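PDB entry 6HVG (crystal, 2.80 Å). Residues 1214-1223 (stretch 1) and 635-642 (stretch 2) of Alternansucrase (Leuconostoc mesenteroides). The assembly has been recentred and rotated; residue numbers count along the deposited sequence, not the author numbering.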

ATOM      1  N   LYS A1214      38.463   6.602  14.041  1.00 66.92           N
ATOM      2  CA  LYS A1214      38.604   6.535  15.501  1.00 69.29           C
ATOM      3  C   LYS A1214      38.077   5.205  16.050  1.00 66.28           C
ATOM      4  O   LYS A1214      38.665   4.630  16.960  1.00 68.70           O
ATOM      5  CB  LYS A1214      37.848   7.692  16.166  1.00 75.70           C
ATOM      6  CG  LYS A1214      38.106   7.857  17.661  1.00 81.73           C
ATOM      7  CD  LYS A1214      39.474   8.489  17.912  1.00 89.62           C
ATOM      8  CE  LYS A1214      40.211   7.882  19.104  1.00 89.36           C
ATOM      9  NZ  LYS A1214      41.689   8.030  18.997  1.00 87.86           N
ATOM     10  N   LEU A1215      36.957   4.737  15.497  1.00 63.67           N
ATOM     11  CA  LEU A1215      36.343   3.476  15.905  1.00 59.10           C
ATOM     12  C   LEU A1215      37.164   2.241  15.520  1.00 59.24           C
ATOM     13  O   LEU A1215      37.186   1.272  16.276  1.00 57.80           O
ATOM     14  CB  LEU A1215      34.925   3.351  15.343  1.00 58.31           C
ATOM     15  CG  LEU A1215      33.825   4.170  16.018  1.00 59.95           C
ATOM     16  CD1 LEU A1215      32.540   4.081  15.216  1.00 60.16           C
ATOM     17  CD2 LEU A1215      33.540   3.712  17.435  1.00 60.98           C
ATOM     18  N   ARG A1216      37.817   2.260  14.358  1.00 61.15           N
ATOM     19  CA  ARG A1216      38.636   1.118  13.903  1.00 64.68           C
ATOM     20  C   ARG A1216      39.899   0.990  14.749  1.00 67.04           C
ATOM     21  O   ARG A1216      40.295  -0.108  15.126  1.00 68.54           O
ATOM     22  CB  ARG A1216      39.025   1.267  12.428  1.00 69.74           C
ATOM     23  CG  ARG A1216      39.524  -0.027  11.790  1.00 74.06           C
ATOM     24  CD  ARG A1216      40.595   0.184  10.725  1.00 82.39           C
ATOM     25  NE  ARG A1216      40.025   0.362   9.388  1.00 85.09           N
ATOM     26  CZ  ARG A1216      39.836   1.529   8.775  1.00 86.73           C
ATOM     27  NH1 ARG A1216      40.170   2.678   9.366  1.00 82.04           N
ATOM     28  NH2 ARG A1216      39.304   1.542   7.548  1.00 89.28           N
ATOM     29  N   GLU A1217      40.514   2.126  15.055  1.00 69.37           N
ATOM     30  CA  GLU A1217      41.650   2.180  15.966  1.00 72.83           C
ATOM     31  C   GLU A1217      41.282   1.607  17.347  1.00 72.90           C
ATOM     32  O   GLU A1217      42.024   0.799  17.886  1.00 73.24           O
ATOM     33  CB  GLU A1217      42.138   3.630  16.103  1.00 79.71           C
ATOM     34  CG  GLU A1217      43.472   3.794  16.821  1.00 88.65           C
ATOM     35  CD  GLU A1217      43.945   5.241  16.880  1.00 97.78           C
ATOM     36  OE1 GLU A1217      43.311   6.110  16.251  1.00 96.89           O
ATOM     37  OE2 GLU A1217      44.967   5.513  17.552  1.00104.08           O
ATOM     38  N   GLU A1218      40.137   2.010  17.903  1.00 72.48           N
ATOM     39  CA  GLU A1218      39.739   1.586  19.253  1.00 74.82           C
ATOM     40  C   GLU A1218      39.135   0.189  19.354  1.00 70.48           C
ATOM     41  O   GLU A1218      39.311  -0.473  20.372  1.00 70.53           O
ATOM     42  CB  GLU A1218      38.746   2.563  19.864  1.00 81.28           C
ATOM     43  CG  GLU A1218      39.361   3.873  20.317  1.00 89.69           C
ATOM     44  CD  GLU A1218      38.321   4.790  20.932  1.00 94.21           C
ATOM     45  OE1 GLU A1218      37.473   4.288  21.691  1.00 97.50           O
ATOM     46  OE2 GLU A1218      38.339   6.008  20.661  1.00 97.53           O
ATOM     47  N   TYR A1219      38.394  -0.244  18.339  1.00 66.15           N
ATOM     48  CA  TYR A1219      37.698  -1.543  18.399  1.00 63.79           C
ATOM     49  C   TYR A1219      37.872  -2.299  17.091  1.00 64.38           C
ATOM     50  O   TYR A1219      36.903  -2.497  16.368  1.00 63.87           O
ATOM     51  CB  TYR A1219      36.190  -1.361  18.696  1.00 59.11           C
ATOM     52  CG  TYR A1219      35.882  -0.498  19.894  1.00 53.98           C
ATOM     53  CD1 TYR A1219      35.641   0.862  19.749  1.00 54.48           C
ATOM     54  CD2 TYR A1219      35.839  -1.033  21.169  1.00 52.59           C
ATOM     55  CE1 TYR A1219      35.367   1.667  20.851  1.00 54.21           C
ATOM     56  CE2 TYR A1219      35.568  -0.238  22.281  1.00 51.30           C
ATOM     57  CZ  TYR A1219      35.332   1.108  22.110  1.00 51.18           C
ATOM     58  OH  TYR A1219      35.061   1.906  23.180  1.00 49.89           O
ATOM     59  N   PRO A1220      39.105  -2.744  16.785  1.00 66.12           N
ATOM     60  CA  PRO A1220      39.411  -3.332  15.471  1.00 68.00           C
ATOM     61  C   PRO A1220      38.435  -4.428  15.035  1.00 68.65           C
ATOM     62  O   PRO A1220      38.125  -4.533  13.862  1.00 67.33           O
ATOM     63  CB  PRO A1220      40.821  -3.932  15.660  1.00 70.34           C
ATOM     64  CG  PRO A1220      41.413  -3.192  16.811  1.00 71.13           C
ATOM     65  CD  PRO A1220      40.263  -2.785  17.697  1.00 69.05           C
ATOM     66  N   SER A1221      37.968  -5.244  15.976  1.00 72.97           N
ATOM     67  CA  SER A1221      37.215  -6.457  15.634  1.00 73.55           C
ATOM     68  C   SER A1221      35.884  -6.154  14.932  1.00 71.25           C
ATOM     69  O   SER A1221      35.443  -6.923  14.066  1.00 71.89           O
ATOM     70  CB  SER A1221      37.009  -7.328  16.873  1.00 70.06           C
ATOM     71  OG  SER A1221      36.420  -6.565  17.904  1.00 73.16           O
ATOM     72  N   LEU A1222      35.271  -5.022  15.259  1.00 66.63           N
ATOM     73  CA  LEU A1222      34.056  -4.598  14.554  1.00 65.08           C
ATOM     74  C   LEU A1222      34.251  -4.536  13.035  1.00 62.76           C
ATOM     75  O   LEU A1222      33.343  -4.842  12.258  1.00 61.85           O
ATOM     76  CB  LEU A1222      33.597  -3.226  15.057  1.00 63.15           C
ATOM     77  CG  LEU A1222      33.070  -3.154  16.488  1.00 61.03           C
ATOM     78  CD1 LEU A1222      32.685  -1.724  16.811  1.00 60.02           C
ATOM     79  CD2 LEU A1222      31.878  -4.070  16.693  1.00 61.62           C
ATOM     80  N   PHE A1223      35.442  -4.124  12.624  1.00 63.69           N
ATOM     81  CA  PHE A1223      35.768  -3.935  11.205  1.00 63.99           C
ATOM     82  C   PHE A1223      36.437  -5.157  10.577  1.00 66.84           C
ATOM     83  O   PHE A1223      36.596  -5.209   9.347  1.00 67.19           O
ATOM     84  CB  PHE A1223      36.639  -2.676  11.038  1.00 61.64           C
ATOM     85  CG  PHE A1223      35.961  -1.420  11.518  1.00 57.49           C
ATOM     86  CD1 PHE A1223      35.284  -0.603  10.637  1.00 55.86           C
ATOM     87  CD2 PHE A1223      35.976  -1.079  12.855  1.00 54.52           C
ATOM     88  CE1 PHE A1223      34.651   0.542  11.089  1.00 55.49           C
ATOM     89  CE2 PHE A1223      35.346   0.057  13.309  1.00 53.84           C
ATOM     90  CZ  PHE A1223      34.682   0.869  12.428  1.00 53.06           C
TER
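Stretch 2, residues 635-642: GDYFKALY

Stretch 2 is helical throughout, the continuation of a helix that begins earlier in the chain, and it lies against the place where stretch 1 stops being one helix and turns. Residues 1214-1218 close a helix, Tyr1219 is the first residue to leave helical phi/psi (-136/68), and the chain then coils again weakly from about Pro1220. The CA atoms of Tyr1219 and Ala640 lie 7.1 Å apart, as do those of Leu1222 and Asp636, so moving forward along stretch 1 from Tyr1219 to Leu1222 means moving back along stretch 2 by one helical turn. Over Tyr1219 to Leu1222 the chain runs antiparallel to stretch 2. Touching residues are at least 574 positions apart in sequence, and the surface buried is a modest 312 Å².

Lys1214 stays clear, its NZ making a long salt bridge to Glu1217 OE1 at 3.7 Å within its own helix. The first contact comes from Leu1215, whose CA-to-CB bond points toward stretch 2. With chi1 m and chi2 t, its CD2 reaches the edge of the Tyr637 ring, 4.2 Å from CE1 of Tyr637, and lies 4.3 Å from CD1 of Leu641. Arg1216 and Glu1217 are out of reach; the CA-to-CB bond of Glu1218 points toward stretch 2, but its side chain makes no contact.

Tyr1219 comes one turn after Leu1215, its N hydrogen-bonded to Leu1215 O at 2.8 Å, and so brings a second side chain toward the same partner. Leu641 covers one face of its ring: CD1 of Leu641 stands 4.0 Å from the Tyr1219 ring centroid, 28° off the normal, a CH-pi contact, and is 3.5 Å from Tyr1219 CE1. CD2 of the tyrosine packs 3.8 Å from CB of Ala640, while CE2 of Tyr1219 approaches the backbone O of Ala640 to 3.5 Å. The small alanine at this position accompanies a close approach of ring to backbone.

Pro1220 and Ser1221 make no contact. Leu1222 starts sideways, yet its end comes nearer and it loses 73 Å² to stretch 2, more than any other residue here. Its CD2 sits 3.6 Å from Asp636 O and 3.8 Å from Asp636 CB; its CD1 is 4.2 Å from Ala640 CB. Phe1223 is buried but does not reach stretch 2.

No hydrogen bond crosses the contact. The rule to read is apolar side chains from a helix end and the turn after it, set against two adjacent pairs one turn apart on one helix, Asp636 with Tyr637 and Ala640 with Leu641.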

ATOM      1  N   GLY A 635      24.178  -4.625  17.224  1.00 48.61           N
ATOM      2  CA  GLY A 635      24.366  -5.376  18.452  1.00 50.18           C
ATOM      3  C   GLY A 635      25.807  -5.363  18.927  1.00 54.20           C
ATOM      4  O   GLY A 635      26.097  -5.075  20.109  1.00 56.21           O
ATOM      5  N   ASP A 636      26.711  -5.686  18.003  1.00 53.38           N
ATOM      6  CA  ASP A 636      28.140  -5.765  18.302  1.00 52.52           C
ATOM      7  C   ASP A 636      28.747  -4.423  18.708  1.00 49.25           C
ATOM      8  O   ASP A 636      29.664  -4.389  19.523  1.00 51.01           O
ATOM      9  CB  ASP A 636      28.884  -6.369  17.103  1.00 51.41           C
ATOM     10  CG  ASP A 636      28.515  -7.828  16.871  1.00 50.25           C
ATOM     11  OD1 ASP A 636      27.682  -8.359  17.640  1.00 49.56           O
ATOM     12  OD2 ASP A 636      29.054  -8.446  15.924  1.00 48.93           O
ATOM     13  N   TYR A 637      28.235  -3.340  18.132  1.00 47.26           N
ATOM     14  CA  TYR A 637      28.640  -1.978  18.480  1.00 47.02           C
ATOM     15  C   TYR A 637      28.310  -1.690  19.937  1.00 48.66           C
ATOM     16  O   TYR A 637      29.159  -1.260  20.703  1.00 49.62           O
ATOM     17  CB  TYR A 637      27.939  -0.959  17.562  1.00 47.62           C
ATOM     18  CG  TYR A 637      28.179   0.475  17.951  1.00 49.46           C
ATOM     19  CD1 TYR A 637      29.365   1.134  17.598  1.00 50.74           C
ATOM     20  CD2 TYR A 637      27.247   1.172  18.705  1.00 49.17           C
ATOM     21  CE1 TYR A 637      29.594   2.443  17.983  1.00 49.07           C
ATOM     22  CE2 TYR A 637      27.474   2.484  19.086  1.00 48.10           C
ATOM     23  CZ  TYR A 637      28.649   3.101  18.723  1.00 47.81           C
ATOM     24  OH  TYR A 637      28.875   4.386  19.095  1.00 52.75           O
ATOM     25  N   PHE A 638      27.074  -1.971  20.322  1.00 50.76           N
ATOM     26  CA  PHE A 638      26.653  -1.821  21.711  1.00 52.21           C
ATOM     27  C   PHE A 638      27.443  -2.715  22.683  1.00 51.74           C
ATOM     28  O   PHE A 638      27.715  -2.310  23.818  1.00 50.29           O
ATOM     29  CB  PHE A 638      25.160  -2.105  21.859  1.00 52.08           C
ATOM     30  CG  PHE A 638      24.279  -0.938  21.503  1.00 50.95           C
ATOM     31  CD1 PHE A 638      24.196  -0.483  20.204  1.00 47.76           C
ATOM     32  CD2 PHE A 638      23.486  -0.342  22.460  1.00 53.38           C
ATOM     33  CE1 PHE A 638      23.370   0.562  19.865  1.00 47.68           C
ATOM     34  CE2 PHE A 638      22.672   0.730  22.130  1.00 54.09           C
ATOM     35  CZ  PHE A 638      22.625   1.185  20.832  1.00 51.58           C
ATOM     36  N   LYS A 639      27.815  -3.914  22.242  1.00 51.48           N
ATOM     37  CA  LYS A 639      28.635  -4.803  23.052  1.00 52.90           C
ATOM     38  C   LYS A 639      30.007  -4.181  23.286  1.00 55.52           C
ATOM     39  O   LYS A 639      30.480  -4.118  24.428  1.00 64.15           O
ATOM     40  CB  LYS A 639      28.778  -6.171  22.391  1.00 52.84           C
ATOM     41  CG  LYS A 639      27.546  -7.053  22.493  1.00 54.55           C
ATOM     42  CD  LYS A 639      27.593  -8.250  21.532  1.00 54.01           C
ATOM     43  CE  LYS A 639      26.405  -9.173  21.774  1.00 54.61           C
ATOM     44  NZ  LYS A 639      26.096 -10.107  20.666  1.00 52.16           N
ATOM     45  N   ALA A 640      30.634  -3.710  22.213  1.00 51.69           N
ATOM     46  CA  ALA A 640      31.970  -3.157  22.285  1.00 50.25           C
ATOM     47  C   ALA A 640      32.046  -1.905  23.140  1.00 50.98           C
ATOM     48  O   ALA A 640      32.953  -1.783  23.964  1.00 54.79           O
ATOM     49  CB  ALA A 640      32.476  -2.859  20.883  1.00 51.62           C
ATOM     50  N   LEU A 641      31.104  -0.982  22.955  1.00 49.94           N
ATOM     51  CA  LEU A 641      31.150   0.318  23.639  1.00 49.21           C
ATOM     52  C   LEU A 641      30.517   0.373  25.022  1.00 49.82           C
ATOM     53  O   LEU A 641      30.902   1.218  25.826  1.00 51.15           O
ATOM     54  CB  LEU A 641      30.504   1.405  22.791  1.00 49.05           C
ATOM     55  CG  LEU A 641      31.479   2.231  21.961  1.00 49.69           C
ATOM     56  CD1 LEU A 641      31.832   1.496  20.673  1.00 51.23           C
ATOM     57  CD2 LEU A 641      30.848   3.592  21.689  1.00 50.82           C
ATOM     58  N   TYR A 642      29.550  -0.494  25.304  1.00 50.18           N
ATOM     59  CA  TYR A 642      28.833  -0.448  26.599  1.00 48.14           C
ATOM     60  C   TYR A 642      28.813  -1.772  27.356  1.00 47.03           C
ATOM     61  O   TYR A 642      28.215  -1.854  28.411  1.00 47.06           O
ATOM     62  CB  TYR A 642      27.388   0.025  26.393  1.00 49.04           C
ATOM     63  CG  TYR A 642      27.246   1.279  25.541  1.00 50.97           C
ATOM     64  CD1 TYR A 642      27.912   2.442  25.875  1.00 51.23           C
ATOM     65  CD2 TYR A 642      26.446   1.294  24.398  1.00 53.53           C
ATOM     66  CE1 TYR A 642      27.785   3.592  25.118  1.00 53.44           C
ATOM     67  CE2 TYR A 642      26.312   2.438  23.626  1.00 55.64           C
ATOM     68  CZ  TYR A 642      26.980   3.584  23.993  1.00 57.30           C
ATOM     69  OH  TYR A 642      26.850   4.711  23.214  1.00 61.63           O
TER